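PDB 5FOO: 6-phospho-beta-d glycosidase from Streptococcus pyogenes, which hydrolyses the glycosidic bond of 6-phospho-beta-glucosides, as a glycoside hydrolase of family 1. Local coordinates for residues A[318-322]-A[323-327]. The protein carries 1 engineered substitution. Sequence-based numbering, arbitrary orientation.
Sequences SPEWY and YDPYL. With EDO (1,2-ethanediol), chain L; EDO (1,2-ethanediol), chain K.
Glu320, which packs on the ring of Tyr323, is tied down by its backbone: Glu320 N donates to Ser318 OG at 2.9 Å, with 141° at the hydrogen. This makes an ST turn. Ser318 O takes Trp321 N. This is a local contact, in which a short 3-10 turn is followed, after a brief loop, by a short strand. Pro319 O accepts a hydrogen bond from Tyr322 N at 3.0 Å. The same oxygen lies obliquely beside the CD2-CE2 side of the Tyr323 ring, 3.2 Å from CE2.

Tyr323 folds back over this turn. Its CG sits between its own backbone N and carbonyl carbon (chi1 61°), and this torsion lays the ring beside Pro319 and Glu320. Glu320 CA stands over the centre of one ring face. The side chain of Glu320 crosses the ring, with CG 3.9 Å from Tyr323 CE1. Its carboxylate plane is turned 69° from the ring plane. At the far end of the ring, Tyr323 OH lies 3.6 Å from Pro319 CB and is hydrogen-bonded to Asn248. A 1,2-ethanediol, probably from the crystallisation liquor, lies next to the backbone oxygens of Glu320 and Tyr323, but its exact position and that of Glu320 O are doubtful.

The contact lies about 22 Å from the centre of the chain (centre to centre). Pro319 and Tyr323 pack on helix 235-258. Strand 324-325 pairs antiparallel with strand 302-305, through Asp324 with Lys305, and forms an edge of a small three-strand sheet separate from the eight-stranded barrel.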
loop_
_atom_site.group_PDB
_atom_site.type_symbol
_atom_site.label_atom_id
_atom_site.label_comp_id
_atom_site.label_asym_id
_atom_site.label_seq_id
_atom_site.Cartn_x
_atom_site.Cartn_y
_atom_site.Cartn_z
ATOM N N SER A 318 -17.883 -4.729 -14.226
ATOM C CA SER A 318 -17.444 -4.391 -12.891
ATOM C C SER A 318 -17.575 -5.636 -11.994
ATOM O O SER A 318 -18.495 -6.409 -12.162
ATOM C CB SER A 318 -18.284 -3.249 -12.291
ATOM O OG SER A 318 -18.117 -3.255 -10.900
ATOM N N PRO A 319 -16.661 -5.817 -11.015
ATOM C CA PRO A 319 -16.813 -6.907 -10.034
ATOM C C PRO A 319 -18.082 -6.769 -9.217
ATOM O O PRO A 319 -18.660 -7.782 -8.777
ATOM C CB PRO A 319 -15.527 -6.779 -9.149
ATOM C CG PRO A 319 -15.044 -5.369 -9.362
ATOM C CD PRO A 319 -15.439 -5.027 -10.801
ATOM N N GLU A 320 -18.545 -5.526 -9.075
ATOM C CA GLU A 320 -19.800 -5.190 -8.394
ATOM C C GLU A 320 -21.098 -5.576 -9.100
ATOM O O GLU A 320 -22.203 -5.377 -8.544
ATOM C CB GLU A 320 -19.830 -3.703 -7.969
ATOM C CG GLU A 320 -18.675 -3.347 -7.029
ATOM C CD GLU A 320 -18.912 -2.126 -6.139
ATOM O OE1 GLU A 320 -19.803 -1.307 -6.419
ATOM O OE2 GLU A 320 -18.161 -1.959 -5.156
ATOM N N TRP A 321 -20.987 -6.190 -10.259
ATOM C CA TRP A 321 -22.090 -6.952 -10.817
ATOM C C TRP A 321 -22.493 -8.060 -9.871
ATOM O O TRP A 321 -23.606 -8.474 -9.949
ATOM C CB TRP A 321 -21.712 -7.691 -12.114
ATOM C CG TRP A 321 -21.526 -6.853 -13.423
ATOM C CD1 TRP A 321 -21.451 -5.506 -13.537
ATOM C CD2 TRP A 321 -21.375 -7.385 -14.758
ATOM N NE1 TRP A 321 -21.279 -5.159 -14.871
ATOM C CE2 TRP A 321 -21.241 -6.298 -15.630
ATOM C CE3 TRP A 321 -21.378 -8.677 -15.287
ATOM C CZ2 TRP A 321 -21.085 -6.461 -17.029
ATOM C CZ3 TRP A 321 -21.198 -8.846 -16.660
ATOM C CH2 TRP A 321 -21.039 -7.744 -17.510
ATOM N N TYR A 322 -21.570 -8.616 -9.067
ATOM C CA TYR A 322 -21.856 -9.795 -8.272
ATOM C C TYR A 322 -22.028 -9.522 -6.773
ATOM O O TYR A 322 -22.248 -10.471 -6.018
ATOM C CB TYR A 322 -20.776 -10.866 -8.499
ATOM C CG TYR A 322 -20.701 -11.285 -9.931
ATOM C CD1 TYR A 322 -21.685 -12.061 -10.482
ATOM C CD2 TYR A 322 -19.703 -10.783 -10.776
ATOM C CE1 TYR A 322 -21.672 -12.386 -11.839
ATOM C CE2 TYR A 322 -19.649 -11.124 -12.125
ATOM C CZ TYR A 322 -20.649 -11.916 -12.666
ATOM O OH TYR A 322 -20.624 -12.284 -14.013
ATOM N N TYR A 323 -21.901 -8.270 -6.329
ATOM C CA TYR A 323 -22.078 -7.958 -4.915
ATOM C C TYR A 323 -22.245 -6.460 -4.759
ATOM O O TYR A 323 -21.785 -5.743 -5.583
ATOM C CB TYR A 323 -20.846 -8.445 -4.073
ATOM C CG TYR A 323 -19.506 -7.818 -4.458
ATOM C CD1 TYR A 323 -19.103 -6.604 -3.912
ATOM C CD2 TYR A 323 -18.683 -8.412 -5.417
ATOM C CE1 TYR A 323 -17.892 -5.964 -4.303
ATOM C CE2 TYR A 323 -17.468 -7.801 -5.825
ATOM C CZ TYR A 323 -17.074 -6.591 -5.246
ATOM O OH TYR A 323 -15.905 -6.022 -5.612
ATOM N N ASP A 324 -22.874 -6.046 -3.660
ATOM C CA ASP A 324 -22.975 -4.693 -3.219
ATOM C C ASP A 324 -22.284 -4.589 -1.855
ATOM O O ASP A 324 -22.250 -5.560 -1.105
ATOM C CB ASP A 324 -24.460 -4.283 -2.931
ATOM C CG ASP A 324 -25.335 -4.171 -4.187
ATOM O OD1 ASP A 324 -24.863 -4.390 -5.312
ATOM O OD2 ASP A 324 -26.538 -3.907 -4.018
ATOM N N PRO A 325 -21.802 -3.397 -1.512
ATOM C CA PRO A 325 -21.369 -3.119 -0.153
ATOM C C PRO A 325 -22.497 -3.308 0.819
ATOM O O PRO A 325 -23.621 -2.983 0.488
ATOM C CB PRO A 325 -20.981 -1.631 -0.214
ATOM C CG PRO A 325 -20.553 -1.425 -1.601
ATOM C CD PRO A 325 -21.442 -2.321 -2.439
ATOM N N TYR A 326 -22.221 -3.805 2.032
ATOM C CA TYR A 326 -23.251 -3.952 3.023
ATOM C C TYR A 326 -22.827 -3.234 4.301
ATOM O O TYR A 326 -21.647 -3.271 4.681
ATOM C CB TYR A 326 -23.542 -5.429 3.228
ATOM C CG TYR A 326 -24.401 -5.738 4.417
ATOM C CD1 TYR A 326 -25.753 -5.395 4.426
ATOM C CD2 TYR A 326 -23.860 -6.319 5.566
ATOM C CE1 TYR A 326 -26.551 -5.699 5.526
ATOM C CE2 TYR A 326 -24.630 -6.592 6.685
ATOM C CZ TYR A 326 -25.977 -6.257 6.650
ATOM O OH TYR A 326 -26.760 -6.522 7.701
ATOM N N LEU A 327 -23.767 -2.546 4.940
ATOM C CA LEU A 327 -23.536 -1.955 6.251
ATOM C C LEU A 327 -24.272 -2.775 7.306
ATOM O O LEU A 327 -25.456 -3.057 7.164
ATOM C CB LEU A 327 -23.934 -0.474 6.281
ATOM C CG LEU A 327 -22.774 0.518 6.124
ATOM C CD1 LEU A 327 -22.301 0.641 4.659
ATOM C CD2 LEU A 327 -23.215 1.847 6.730
HETATM C C1 EDO L . -22.867 -1.901 -5.647
HETATM O O1 EDO L . -23.779 -0.763 -5.540
HETATM C C2 EDO L . -23.104 -2.708 -6.937
HETATM O O2 EDO L . -23.083 -4.174 -6.871
HETATM C C1 EDO K . -25.246 -4.495 -9.620
HETATM O O1 EDO K . -25.514 -5.815 -10.174
HETATM C C2 EDO K . -24.466 -3.638 -10.621
HETATM O O2 EDO K . -23.614 -2.756 -9.870
#